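Local coordinates for nuclear hormone receptor HR38 (Drosophila melanogaster, PDB 1PDU), which is an orphan nuclear receptor, probably a transcription factor of the NR4A type, that mediates an atypical ecdysteroid signalling pathway, at residues L90-L95 with L208-S212; S22-T26 with Q65-K69; Q81-F85 with I158-L164; L95-A101 with F135-H140. All coordinates share one frame. Residue numbers count along the deposited sequence, not the author numbering.

Contact 1 of 4, residues L90-L95 with L208-S212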
loop_
_atom_site.group_PDB
_atom_site.type_symbol
_atom_site.label_atom_id
_atom_site.label_comp_id
_atom_site.label_asym_id
_atom_site.label_seq_id
_atom_site.Cartn_x
_atom_site.Cartn_y
_atom_site.Cartn_z
ATOM N N LEU A 90 -2.304 3.716 4.781
ATOM C CA LEU A 90 -1.571 4.636 3.918
ATOM C C LEU A 90 -0.348 3.943 3.325
ATOM O O LEU A 90 -0.037 4.124 2.152
ATOM C CB LEU A 90 -1.143 5.896 4.682
ATOM C CG LEU A 90 -0.490 6.961 3.796
ATOM C CD1 LEU A 90 -1.486 7.394 2.720
ATOM C CD2 LEU A 90 -0.041 8.170 4.640
ATOM N N GLU A 91 0.344 3.140 4.125
ATOM C CA GLU A 91 1.523 2.438 3.626
ATOM C C GLU A 91 1.153 1.455 2.519
ATOM O O GLU A 91 1.816 1.391 1.493
ATOM C CB GLU A 91 2.237 1.708 4.762
ATOM C CG GLU A 91 2.850 2.653 5.774
ATOM C CD GLU A 91 3.462 1.927 6.948
ATOM O OE1 GLU A 91 4.586 1.397 6.813
ATOM O OE2 GLU A 91 2.810 1.874 8.007
ATOM N N LEU A 92 0.091 0.687 2.735
ATOM C CA LEU A 92 -0.354 -0.271 1.731
ATOM C C LEU A 92 -0.718 0.483 0.462
ATOM O O LEU A 92 -0.393 0.058 -0.648
ATOM C CB LEU A 92 -1.559 -1.050 2.253
ATOM C CG LEU A 92 -1.158 -1.981 3.397
ATOM C CD1 LEU A 92 -2.373 -2.553 4.122
ATOM C CD2 LEU A 92 -0.307 -3.090 2.802
ATOM N N PHE A 93 -1.385 1.615 0.640
ATOM C CA PHE A 93 -1.786 2.432 -0.482
ATOM C C PHE A 93 -0.546 2.870 -1.271
ATOM O O PHE A 93 -0.488 2.727 -2.491
ATOM C CB PHE A 93 -2.562 3.653 0.019
ATOM C CG PHE A 93 -3.002 4.586 -1.081
ATOM C CD1 PHE A 93 -3.990 4.204 -1.983
ATOM C CD2 PHE A 93 -2.411 5.839 -1.224
ATOM C CE1 PHE A 93 -4.387 5.059 -3.021
ATOM C CE2 PHE A 93 -2.796 6.701 -2.259
ATOM C CZ PHE A 93 -3.785 6.311 -3.161
ATOM N N VAL A 94 0.450 3.392 -0.568
ATOM C CA VAL A 94 1.665 3.856 -1.221
ATOM C C VAL A 94 2.474 2.709 -1.824
ATOM O O VAL A 94 3.021 2.838 -2.921
ATOM C CB VAL A 94 2.535 4.670 -0.231
ATOM C CG1 VAL A 94 3.831 5.075 -0.876
ATOM C CG2 VAL A 94 1.775 5.931 0.196
ATOM N N LEU A 95 2.527 1.583 -1.119
ATOM C CA LEU A 95 3.266 0.424 -1.597
ATOM C C LEU A 95 2.681 -0.114 -2.902
ATOM O O LEU A 95 3.420 -0.374 -3.850
ATOM C CB LEU A 95 3.277 -0.682 -0.537
ATOM C CG LEU A 95 4.081 -1.929 -0.928
ATOM C CD1 LEU A 95 5.544 -1.556 -1.114
ATOM C CD2 LEU A 95 3.934 -3.004 0.139
ATOM N N LEU A 208 9.308 2.671 3.144
ATOM C CA LEU A 208 7.878 2.857 2.971
ATOM C C LEU A 208 7.304 3.592 4.193
ATOM O O LEU A 208 6.476 4.489 4.050
ATOM C CB LEU A 208 7.188 1.498 2.797
ATOM C CG LEU A 208 5.666 1.525 2.588
ATOM C CD1 LEU A 208 5.329 2.336 1.337
ATOM C CD2 LEU A 208 5.144 0.086 2.456
ATOM N N ARG A 209 7.752 3.213 5.386
ATOM C CA ARG A 209 7.276 3.848 6.609
ATOM C C ARG A 209 7.591 5.350 6.547
ATOM O O ARG A 209 6.713 6.182 6.773
ATOM C CB ARG A 209 7.930 3.184 7.832
ATOM C CG ARG A 209 7.295 3.498 9.199
ATOM C CD ARG A 209 5.859 2.965 9.356
ATOM N NE ARG A 209 5.744 1.498 9.441
ATOM C CZ ARG A 209 6.062 0.756 10.505
ATOM N NH1 ARG A 209 6.532 1.318 11.612
ATOM N NH2 ARG A 209 5.892 -0.562 10.471
ATOM N N SER A 210 8.827 5.696 6.200
ATOM C CA SER A 210 9.233 7.102 6.093
ATOM C C SER A 210 8.489 7.815 4.972
ATOM O O SER A 210 8.060 8.966 5.116
ATOM C CB SER A 210 10.737 7.215 5.822
ATOM O OG SER A 210 11.496 6.626 6.868
ATOM N N LEU A 211 8.354 7.132 3.845
ATOM C CA LEU A 211 7.662 7.700 2.702
ATOM C C LEU A 211 6.235 8.037 3.134
ATOM O O LEU A 211 5.690 9.091 2.797
ATOM C CB LEU A 211 7.654 6.679 1.567
ATOM C CG LEU A 211 6.975 7.088 0.267
ATOM C CD1 LEU A 211 7.637 8.338 -0.292
ATOM C CD2 LEU A 211 7.072 5.933 -0.723
ATOM N N SER A 212 5.650 7.124 3.898
ATOM C CA SER A 212 4.297 7.254 4.418
ATOM C C SER A 212 4.119 8.433 5.387
ATOM O O SER A 212 3.122 9.150 5.329
ATOM C CB SER A 212 3.908 5.938 5.100
ATOM O OG SER A 212 2.874 6.136 6.040
HETATM O O HOH W 1 4.903 -1.409 8.202
#

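Contact 2 of 4, residues S22-T26 with Q65-K69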
loop_
_atom_site.group_PDB
_atom_site.type_symbol
_atom_site.label_atom_id
_atom_site.label_comp_id
_atom_site.label_asym_id
_atom_site.label_seq_id
_atom_site.Cartn_x
_atom_site.Cartn_y
_atom_site.Cartn_z
ATOM N N SER A 22 -4.754 -13.269 -3.184
ATOM C CA SER A 22 -5.442 -12.120 -2.616
ATOM C C SER A 22 -4.961 -10.877 -3.347
ATOM O O SER A 22 -5.769 -10.032 -3.748
ATOM C CB SER A 22 -5.139 -11.982 -1.129
ATOM O OG SER A 22 -5.432 -13.189 -0.452
ATOM N N HIS A 23 -3.643 -10.769 -3.514
ATOM C CA HIS A 23 -3.080 -9.632 -4.216
ATOM C C HIS A 23 -3.757 -9.533 -5.588
ATOM O O HIS A 23 -4.342 -8.505 -5.913
ATOM C CB HIS A 23 -1.566 -9.785 -4.392
ATOM C CG HIS A 23 -0.966 -8.770 -5.317
ATOM N ND1 HIS A 23 -0.821 -7.440 -4.976
ATOM C CD2 HIS A 23 -0.541 -8.874 -6.598
ATOM C CE1 HIS A 23 -0.337 -6.770 -6.007
ATOM N NE2 HIS A 23 -0.159 -7.616 -7.004
ATOM N N VAL A 24 -3.694 -10.610 -6.373
ATOM C CA VAL A 24 -4.290 -10.639 -7.712
ATOM C C VAL A 24 -5.785 -10.290 -7.696
ATOM O O VAL A 24 -6.241 -9.452 -8.476
ATOM C CB VAL A 24 -4.082 -12.036 -8.397
ATOM C CG1 VAL A 24 -4.785 -12.085 -9.754
ATOM C CG2 VAL A 24 -2.602 -12.304 -8.583
ATOM N N ASP A 25 -6.540 -10.911 -6.796
ATOM C CA ASP A 25 -7.973 -10.654 -6.696
ATOM C C ASP A 25 -8.317 -9.209 -6.299
ATOM O O ASP A 25 -9.440 -8.751 -6.531
ATOM C CB ASP A 25 -8.604 -11.626 -5.698
ATOM C CG ASP A 25 -8.449 -13.085 -6.122
ATOM O OD1 ASP A 25 -8.678 -13.979 -5.271
ATOM O OD2 ASP A 25 -8.103 -13.345 -7.302
ATOM N N THR A 26 -7.366 -8.496 -5.699
ATOM C CA THR A 26 -7.612 -7.116 -5.300
ATOM C C THR A 26 -6.786 -6.091 -6.081
ATOM O O THR A 26 -6.716 -4.931 -5.698
ATOM C CB THR A 26 -7.358 -6.910 -3.788
ATOM O OG1 THR A 26 -5.997 -7.226 -3.471
ATOM C CG2 THR A 26 -8.291 -7.787 -2.972
ATOM N N GLN A 65 -9.950 -5.495 1.384
ATOM C CA GLN A 65 -10.302 -6.810 0.858
ATOM C C GLN A 65 -9.096 -7.740 0.852
ATOM O O GLN A 65 -9.234 -8.931 1.115
ATOM C CB GLN A 65 -10.850 -6.693 -0.567
ATOM C CG GLN A 65 -12.233 -6.077 -0.668
ATOM C CD GLN A 65 -12.664 -5.837 -2.115
ATOM O OE1 GLN A 65 -13.789 -5.411 -2.373
ATOM N NE2 GLN A 65 -11.766 -6.106 -3.061
ATOM N N PHE A 66 -7.921 -7.199 0.543
ATOM C CA PHE A 66 -6.702 -8.000 0.512
ATOM C C PHE A 66 -6.282 -8.456 1.905
ATOM O O PHE A 66 -5.838 -9.587 2.097
ATOM C CB PHE A 66 -5.570 -7.202 -0.134
ATOM C CG PHE A 66 -4.200 -7.722 0.184
ATOM C CD1 PHE A 66 -3.497 -7.233 1.279
ATOM C CD2 PHE A 66 -3.612 -8.703 -0.610
ATOM C CE1 PHE A 66 -2.227 -7.711 1.579
ATOM C CE2 PHE A 66 -2.341 -9.192 -0.322
ATOM C CZ PHE A 66 -1.643 -8.694 0.775
ATOM N N ALA A 67 -6.424 -7.573 2.879
ATOM C CA ALA A 67 -6.043 -7.905 4.235
ATOM C C ALA A 67 -6.941 -8.991 4.832
ATOM O O ALA A 67 -6.463 -9.891 5.526
ATOM C CB ALA A 67 -6.085 -6.654 5.101
ATOM N N GLU A 68 -8.235 -8.913 4.549
ATOM C CA GLU A 68 -9.183 -9.870 5.097
ATOM C C GLU A 68 -9.032 -11.258 4.513
ATOM O O GLU A 68 -9.608 -12.215 5.023
ATOM C CB GLU A 68 -10.618 -9.360 4.911
ATOM C CG GLU A 68 -10.899 -8.078 5.703
ATOM C CD GLU A 68 -12.304 -7.540 5.503
ATOM O OE1 GLU A 68 -12.823 -7.657 4.368
ATOM O OE2 GLU A 68 -12.873 -6.984 6.474
ATOM N N LYS A 69 -8.254 -11.377 3.446
ATOM C CA LYS A 69 -8.044 -12.686 2.843
ATOM C C LYS A 69 -6.707 -13.258 3.283
ATOM O O LYS A 69 -6.343 -14.366 2.889
ATOM C CB LYS A 69 -8.117 -12.606 1.317
ATOM C CG LYS A 69 -9.488 -12.201 0.819
ATOM C CD LYS A 69 -9.665 -12.449 -0.672
ATOM C CE LYS A 69 -11.127 -12.232 -1.066
ATOM N NZ LYS A 69 -11.483 -12.808 -2.400
#

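Contact 3 of 4, residues Q81-F85 with I158-L164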
loop_
_atom_site.group_PDB
_atom_site.type_symbol
_atom_site.label_atom_id
_atom_site.label_comp_id
_atom_site.label_asym_id
_atom_site.label_seq_id
_atom_site.Cartn_x
_atom_site.Cartn_y
_atom_site.Cartn_z
ATOM N N GLN A 81 -7.250 -6.168 14.393
ATOM C CA GLN A 81 -7.436 -6.065 12.951
ATOM C C GLN A 81 -7.559 -4.583 12.599
ATOM O O GLN A 81 -6.881 -4.082 11.702
ATOM C CB GLN A 81 -8.722 -6.768 12.520
ATOM C CG GLN A 81 -8.660 -8.276 12.482
ATOM C CD GLN A 81 -10.018 -8.899 12.194
ATOM O OE1 GLN A 81 -10.748 -8.446 11.314
ATOM N NE2 GLN A 81 -10.358 -9.943 12.934
ATOM N N GLU A 82 -8.441 -3.896 13.318
ATOM C CA GLU A 82 -8.694 -2.482 13.106
ATOM C C GLU A 82 -7.429 -1.656 13.342
ATOM O O GLU A 82 -7.059 -0.815 12.524
ATOM C CB GLU A 82 -9.810 -2.020 14.048
ATOM C CG GLU A 82 -10.224 -0.563 13.893
ATOM C CD GLU A 82 -11.145 -0.094 15.015
ATOM O OE1 GLU A 82 -11.497 1.115 15.037
ATOM O OE2 GLU A 82 -11.511 -0.935 15.876
ATOM N N LEU A 83 -6.764 -1.896 14.461
ATOM C CA LEU A 83 -5.558 -1.156 14.759
ATOM C C LEU A 83 -4.515 -1.385 13.671
ATOM O O LEU A 83 -3.950 -0.432 13.137
ATOM C CB LEU A 83 -5.004 -1.572 16.114
ATOM C CG LEU A 83 -3.731 -0.843 16.543
ATOM C CD1 LEU A 83 -3.961 0.657 16.462
ATOM C CD2 LEU A 83 -3.345 -1.250 17.960
ATOM N N LEU A 84 -4.263 -2.648 13.338
ATOM C CA LEU A 84 -3.285 -2.966 12.302
ATOM C C LEU A 84 -3.661 -2.336 10.959
ATOM O O LEU A 84 -2.821 -1.756 10.279
ATOM C CB LEU A 84 -3.152 -4.489 12.135
ATOM C CG LEU A 84 -2.489 -5.256 13.292
ATOM C CD1 LEU A 84 -2.464 -6.734 12.981
ATOM C CD2 LEU A 84 -1.073 -4.745 13.508
ATOM N N PHE A 85 -4.934 -2.430 10.588
ATOM C CA PHE A 85 -5.360 -1.883 9.307
ATOM C C PHE A 85 -5.249 -0.375 9.203
ATOM O O PHE A 85 -4.706 0.152 8.230
ATOM C CB PHE A 85 -6.791 -2.274 8.976
ATOM C CG PHE A 85 -7.172 -1.923 7.581
ATOM C CD1 PHE A 85 -6.680 -2.671 6.514
ATOM C CD2 PHE A 85 -7.948 -0.795 7.319
ATOM C CE1 PHE A 85 -6.954 -2.299 5.192
ATOM C CE2 PHE A 85 -8.227 -0.412 6.008
ATOM C CZ PHE A 85 -7.730 -1.164 4.939
ATOM N N ILE A 158 0.766 -6.811 8.851
ATOM C CA ILE A 158 1.048 -7.618 10.026
ATOM C C ILE A 158 2.449 -7.265 10.536
ATOM O O ILE A 158 3.454 -7.863 10.146
ATOM C CB ILE A 158 0.948 -9.119 9.682
ATOM C CG1 ILE A 158 -0.370 -9.386 8.942
ATOM C CG2 ILE A 158 1.020 -9.960 10.945
ATOM C CD1 ILE A 158 -1.595 -8.838 9.648
ATOM N N THR A 159 2.494 -6.272 11.414
ATOM C CA THR A 159 3.740 -5.779 11.984
ATOM C C THR A 159 3.447 -5.235 13.377
ATOM O O THR A 159 2.288 -4.978 13.721
ATOM C CB THR A 159 4.328 -4.633 11.103
ATOM O OG1 THR A 159 5.563 -4.171 11.658
ATOM C CG2 THR A 159 3.355 -3.459 11.030
ATOM N N GLU A 160 4.494 -5.055 14.172
ATOM C CA GLU A 160 4.331 -4.530 15.519
ATOM C C GLU A 160 3.730 -3.121 15.508
ATOM O O GLU A 160 4.139 -2.255 14.728
ATOM C CB GLU A 160 5.679 -4.518 16.238
ATOM N N ARG A 161 2.737 -2.909 16.364
ATOM C CA ARG A 161 2.092 -1.607 16.499
ATOM C C ARG A 161 1.803 -1.413 17.982
ATOM O O ARG A 161 1.579 -2.378 18.714
ATOM C CB ARG A 161 0.769 -1.547 15.730
ATOM C CG ARG A 161 0.862 -1.754 14.235
ATOM C CD ARG A 161 1.618 -0.656 13.514
ATOM N NE ARG A 161 1.387 -0.757 12.074
ATOM C CZ ARG A 161 2.013 -0.038 11.146
ATOM N NH1 ARG A 161 2.926 0.846 11.499
ATOM N NH2 ARG A 161 1.720 -0.198 9.857
ATOM N N HIS A 162 1.815 -0.167 18.429
ATOM C CA HIS A 162 1.534 0.107 19.823
ATOM C C HIS A 162 0.030 0.023 20.046
ATOM O O HIS A 162 -0.756 0.509 19.234
ATOM C CB HIS A 162 2.067 1.494 20.210
ATOM C CG HIS A 162 3.559 1.608 20.125
ATOM N ND1 HIS A 162 4.409 0.733 20.767
ATOM C CD2 HIS A 162 4.352 2.483 19.460
ATOM C CE1 HIS A 162 5.662 1.061 20.500
ATOM N NE2 HIS A 162 5.656 2.119 19.710
ATOM N N GLY A 163 -0.365 -0.624 21.138
ATOM C CA GLY A 163 -1.776 -0.748 21.449
ATOM C C GLY A 163 -2.439 -2.058 21.063
ATOM O O GLY A 163 -3.658 -2.194 21.198
ATOM N N LEU A 164 -1.666 -3.022 20.575
ATOM C CA LEU A 164 -2.243 -4.307 20.202
ATOM C C LEU A 164 -2.634 -5.111 21.438
ATOM O O LEU A 164 -1.904 -5.130 22.431
ATOM C CB LEU A 164 -1.252 -5.117 19.374
ATOM C CG LEU A 164 -1.065 -4.694 17.921
ATOM C CD1 LEU A 164 0.191 -5.373 17.351
ATOM C CD2 LEU A 164 -2.315 -5.056 17.121
HETATM O O HOH W 2 -0.097 -2.427 10.609
#

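Contact 4 of 4, residues L95-A101 with F135-H140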
loop_
_atom_site.group_PDB
_atom_site.type_symbol
_atom_site.label_atom_id
_atom_site.label_comp_id
_atom_site.label_asym_id
_atom_site.label_seq_id
_atom_site.Cartn_x
_atom_site.Cartn_y
_atom_site.Cartn_z
ATOM N N LEU A 95 2.527 1.583 -1.119
ATOM C CA LEU A 95 3.266 0.424 -1.597
ATOM C C LEU A 95 2.681 -0.114 -2.902
ATOM O O LEU A 95 3.420 -0.374 -3.850
ATOM C CB LEU A 95 3.277 -0.682 -0.537
ATOM C CG LEU A 95 4.081 -1.929 -0.928
ATOM C CD1 LEU A 95 5.544 -1.556 -1.114
ATOM C CD2 LEU A 95 3.934 -3.004 0.139
ATOM N N ARG A 96 1.363 -0.275 -2.961
ATOM C CA ARG A 96 0.727 -0.781 -4.174
ATOM C C ARG A 96 0.888 0.205 -5.303
ATOM O O ARG A 96 1.157 -0.170 -6.450
ATOM C CB ARG A 96 -0.761 -1.063 -3.938
ATOM C CG ARG A 96 -0.999 -2.471 -3.388
ATOM C CD ARG A 96 -2.117 -2.503 -2.390
ATOM N NE ARG A 96 -3.416 -2.710 -3.015
ATOM C CZ ARG A 96 -3.946 -3.905 -3.260
ATOM N NH1 ARG A 96 -3.284 -5.010 -2.937
ATOM N NH2 ARG A 96 -5.157 -3.991 -3.800
ATOM N N LEU A 97 0.725 1.476 -4.971
ATOM C CA LEU A 97 0.854 2.529 -5.954
ATOM C C LEU A 97 2.240 2.503 -6.577
ATOM O O LEU A 97 2.373 2.500 -7.797
ATOM C CB LEU A 97 0.602 3.885 -5.293
ATOM C CG LEU A 97 0.774 5.116 -6.176
ATOM C CD1 LEU A 97 -0.017 4.943 -7.464
ATOM C CD2 LEU A 97 0.312 6.347 -5.399
ATOM N N ALA A 98 3.267 2.469 -5.732
ATOM C CA ALA A 98 4.647 2.469 -6.200
ATOM C C ALA A 98 5.023 1.213 -6.975
ATOM O O ALA A 98 5.774 1.288 -7.949
ATOM C CB ALA A 98 5.595 2.659 -5.029
ATOM N N TYR A 99 4.506 0.063 -6.548
ATOM C CA TYR A 99 4.803 -1.203 -7.214
ATOM C C TYR A 99 4.293 -1.250 -8.650
ATOM O O TYR A 99 5.008 -1.673 -9.559
ATOM C CB TYR A 99 4.187 -2.361 -6.447
ATOM C CG TYR A 99 4.622 -3.722 -6.951
ATOM C CD1 TYR A 99 5.974 -4.054 -7.013
ATOM C CD2 TYR A 99 3.689 -4.681 -7.338
ATOM C CE1 TYR A 99 6.388 -5.307 -7.441
ATOM C CE2 TYR A 99 4.091 -5.945 -7.775
ATOM C CZ TYR A 99 5.445 -6.248 -7.822
ATOM O OH TYR A 99 5.878 -7.482 -8.251
ATOM N N ARG A 100 3.054 -0.803 -8.838
ATOM C CA ARG A 100 2.394 -0.798 -10.139
ATOM C C ARG A 100 2.913 0.278 -11.096
ATOM O O ARG A 100 2.937 0.080 -12.304
ATOM C CB ARG A 100 0.895 -0.610 -9.937
ATOM C CG ARG A 100 0.022 -1.334 -10.946
ATOM C CD ARG A 100 -1.423 -1.107 -10.571
ATOM N NE ARG A 100 -2.361 -2.037 -11.189
ATOM C CZ ARG A 100 -2.482 -2.214 -12.497
ATOM N NH1 ARG A 100 -1.715 -1.536 -13.333
ATOM N NH2 ARG A 100 -3.404 -3.038 -12.968
ATOM N N ALA A 101 3.320 1.420 -10.547
ATOM C CA ALA A 101 3.826 2.515 -11.362
ATOM C C ALA A 101 5.089 2.108 -12.113
ATOM O O ALA A 101 5.973 1.448 -11.559
ATOM C CB ALA A 101 4.108 3.728 -10.485
ATOM N N PHE A 135 10.528 5.963 -4.773
ATOM C CA PHE A 135 10.464 4.683 -4.070
ATOM C C PHE A 135 10.110 3.588 -5.084
ATOM O O PHE A 135 10.612 2.472 -5.025
ATOM C CB PHE A 135 9.397 4.756 -2.981
ATOM C CG PHE A 135 9.245 3.494 -2.181
ATOM C CD1 PHE A 135 10.266 3.051 -1.347
ATOM C CD2 PHE A 135 8.071 2.754 -2.250
ATOM C CE1 PHE A 135 10.116 1.892 -0.594
ATOM C CE2 PHE A 135 7.915 1.600 -1.501
ATOM C CZ PHE A 135 8.941 1.168 -0.673
ATOM N N SER A 136 9.239 3.933 -6.021
ATOM C CA SER A 136 8.810 3.024 -7.069
ATOM C C SER A 136 10.017 2.485 -7.841
ATOM O O SER A 136 10.184 1.270 -7.982
ATOM C CB SER A 136 7.861 3.759 -8.023
ATOM O OG SER A 136 7.458 2.942 -9.110
ATOM N N ARG A 137 10.859 3.389 -8.333
ATOM C CA ARG A 137 12.044 2.986 -9.086
ATOM C C ARG A 137 12.935 2.108 -8.214
ATOM O O ARG A 137 13.546 1.151 -8.694
ATOM C CB ARG A 137 12.812 4.217 -9.577
ATOM C CG ARG A 137 12.009 5.083 -10.540
ATOM C CD ARG A 137 12.845 6.216 -11.134
ATOM N NE ARG A 137 13.220 7.232 -10.148
ATOM C CZ ARG A 137 12.572 8.382 -9.960
ATOM N NH1 ARG A 137 12.993 9.238 -9.036
ATOM N NH2 ARG A 137 11.510 8.682 -10.700
ATOM N N SER A 138 12.994 2.425 -6.927
ATOM C CA SER A 138 13.799 1.642 -6.002
ATOM C C SER A 138 13.308 0.185 -5.981
ATOM O O SER A 138 14.113 -0.749 -6.064
ATOM C CB SER A 138 13.719 2.246 -4.591
ATOM O OG SER A 138 14.464 1.481 -3.645
ATOM N N LEU A 139 11.991 -0.003 -5.871
ATOM C CA LEU A 139 11.401 -1.347 -5.843
ATOM C C LEU A 139 11.764 -2.163 -7.080
ATOM O O LEU A 139 12.188 -3.317 -6.985
ATOM C CB LEU A 139 9.876 -1.270 -5.756
ATOM C CG LEU A 139 9.229 -0.744 -4.475
ATOM C CD1 LEU A 139 7.731 -0.598 -4.693
ATOM C CD2 LEU A 139 9.526 -1.684 -3.321
ATOM N N HIS A 140 11.588 -1.545 -8.239
ATOM C CA HIS A 140 11.865 -2.190 -9.506
ATOM C C HIS A 140 13.344 -2.457 -9.780
ATOM O O HIS A 140 13.677 -3.370 -10.535
ATOM C CB HIS A 140 11.226 -1.369 -10.618
ATOM C CG HIS A 140 9.747 -1.199 -10.441
ATOM N ND1 HIS A 140 8.890 -2.275 -10.314
ATOM C CD2 HIS A 140 8.981 -0.089 -10.306
ATOM C CE1 HIS A 140 7.662 -1.833 -10.108
ATOM N NE2 HIS A 140 7.690 -0.510 -10.098
#

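Contact 1 of 4, residues L90-L95 with L208-S212
A salt bridge at the edge of this helix pair is its strongest polar link: R209 NE donates to E91 OE1 at 2.9 Å, with the carboxylate oxygen lying near the guanidinium plane. Water 1 closes a small ring around it, giving a hydrogen to E91 OE1 (3.1 Å) and accepting one from R209 NH2 (2.6 Å). The other carboxylate oxygen, OE2, is salt-bridged to R161, so E91 sits between two arginines. Next inward, the aliphatic part of E91 rests on S212, CG to OG 3.5 Å, at the point where the backbones come nearest. Beyond lies an apolar layer: L208 CD2 reaches L95 CB at 3.6 Å, while V94 CG1 meets L208 CD1 at 3.8 Å and L211 CD2 at 3.4 Å. The axes of the short segments pass 9.3 Å apart at 105°. This is core packing of the nuclear receptor ligand-binding domain, whose layered helices cross here. Leucine and valine fill the interior, and the one buried carboxylate is paid for by arginine charge and water.

Contact 2 of 4, residues S22-T26 with Q65-K69
F66, T26 and S22 carry most of this contact, plain packing of the N-terminal helix 15-25 on helix 45-67 of the ligand-binding domain; helix 146-157 also touches H23 and F66. The phenyl ring of F66 slips alongside the last helical turn before T26: its CD2 lies 3.7 Å from S22 CB, and the backbone N of H23 approaches CD2 at 3.6 Å near the ring plane. Nearer the backbone, F66 CB is 3.4 Å from T26 OG1. T26 turns its methyl to the neighbouring helix, CG2 to Q65 CB 3.7 Å; its hydroxyl also has a weak hydrogen bond with R96. S22 OG lies 3.3 Å from K69 CB but is hydrogen-bonded to A18 O within its own helix. At the solvent side D25 OD1 and K69 NZ are 4.2 Å apart, too distant for a salt bridge. The small hydroxyl residues therefore serve this junction through packing against F66 and the aliphatic parts of Q65 and K69, their polar atoms being satisfied by other partners.

Contact 3 of 4, residues Q81-F85 with I158-L164
Apolar packing dominates where helix 78-100 meets the loop between helices 146-157 and 167-187. L84 is the most deeply engaged residue: its CD1 touches I158 CD1 at 4.0 Å, and its CD2 lies 3.8 Å from L164 CD2 and 3.6 Å from R161 CG. L83 adds a second leucine pair, CD2 to L164 CD2 4.0 Å. Side chain against backbone comes next. L83 CD2 sits 3.4 Å from H162 O and 3.3 Å from G163 C, over the type II turn R161-L164, and L84 CD2 is 3.4 Å from T159 O. At the positive phi of G163 a CB would jam against H162 O and lie tight on L83 CD2. The polar part is a water bridge: water 2 donates to L84 O (2.8 Å) and accepts from R161 NE (2.7 Å), while R161 NH2 forms a salt bridge with E91, farther along helix 78-100. In this corner of the ligand-binding domain two leucines seat an irregular loop, and one arginine ties that loop to the helix through water and charge.

Contact 4 of 4, residues L95-A101 with F135-H140
A98 lies at the middle of this crossing, its methyl pointing at the partner helix and meeting F135 CD2 at 3.7 Å and L139 CD1 at 3.9 Å. Because the residue is so small, the backbones come close: the CA atoms of A98 and S136 are only 4.3 Å apart, and the axes of the short segments approach to 8.1 Å at 64°. L95, one turn earlier, extends the apolar patch, its CD1 lying 4.0 Å from F135 CE2 and 4.3 Å from L139 CD1; both L95 and A98 meet the phenyl ring at its edge. L139 CD1 also reaches Y99 CB at 4.3 Å. Outward, the Y99 and H140 rings are nearly parallel, planes at 22°, but slid apart with centroids 6.0 Å distant, so they scarcely overlap; the Y99 hydroxyl is hydrogen-bonded to I144 O.

The polar edge gathers at the end of helix 78-100. S136 OG donates a short hydrogen bond of 2.6 Å to A98 O, and H140 NE2 makes weak ones to A98 O (3.4 Å) and A101 O (3.0 Å). A98 O lies in the last turn of the helix and A101 O just beyond it. Such packing joins two core helices of the ligand-binding domain: alanine permits the close approach, and serine supplies a firm donor, histidine weak ones, to carbonyls at and just past the helix end.

In the fold
Helix 78-100 runs through contacts 3, 1 and 4, in order from its N-terminal part to its end, while contact 2 joins the two helices that precede it. Centre to centre, contacts 1 and 4 lie about 10 Å apart; F135 of contact 4 packs on L208 and L211. Contact 3 is about 15 Å from contact 1, linked by the E91-R161 salt bridge, and about 24 Å from contact 4, across the chain's centre. Contact 2, about 17 Å from contact 1 and 18 Å from contacts 3 and 4, closes first and meets contact 4 through R96 at T26. Contacts 1 and 3 interleave; contact 4 lies within the span of both, sharing L95 with contact 1. One central helix thus holds sequence-distant parts together.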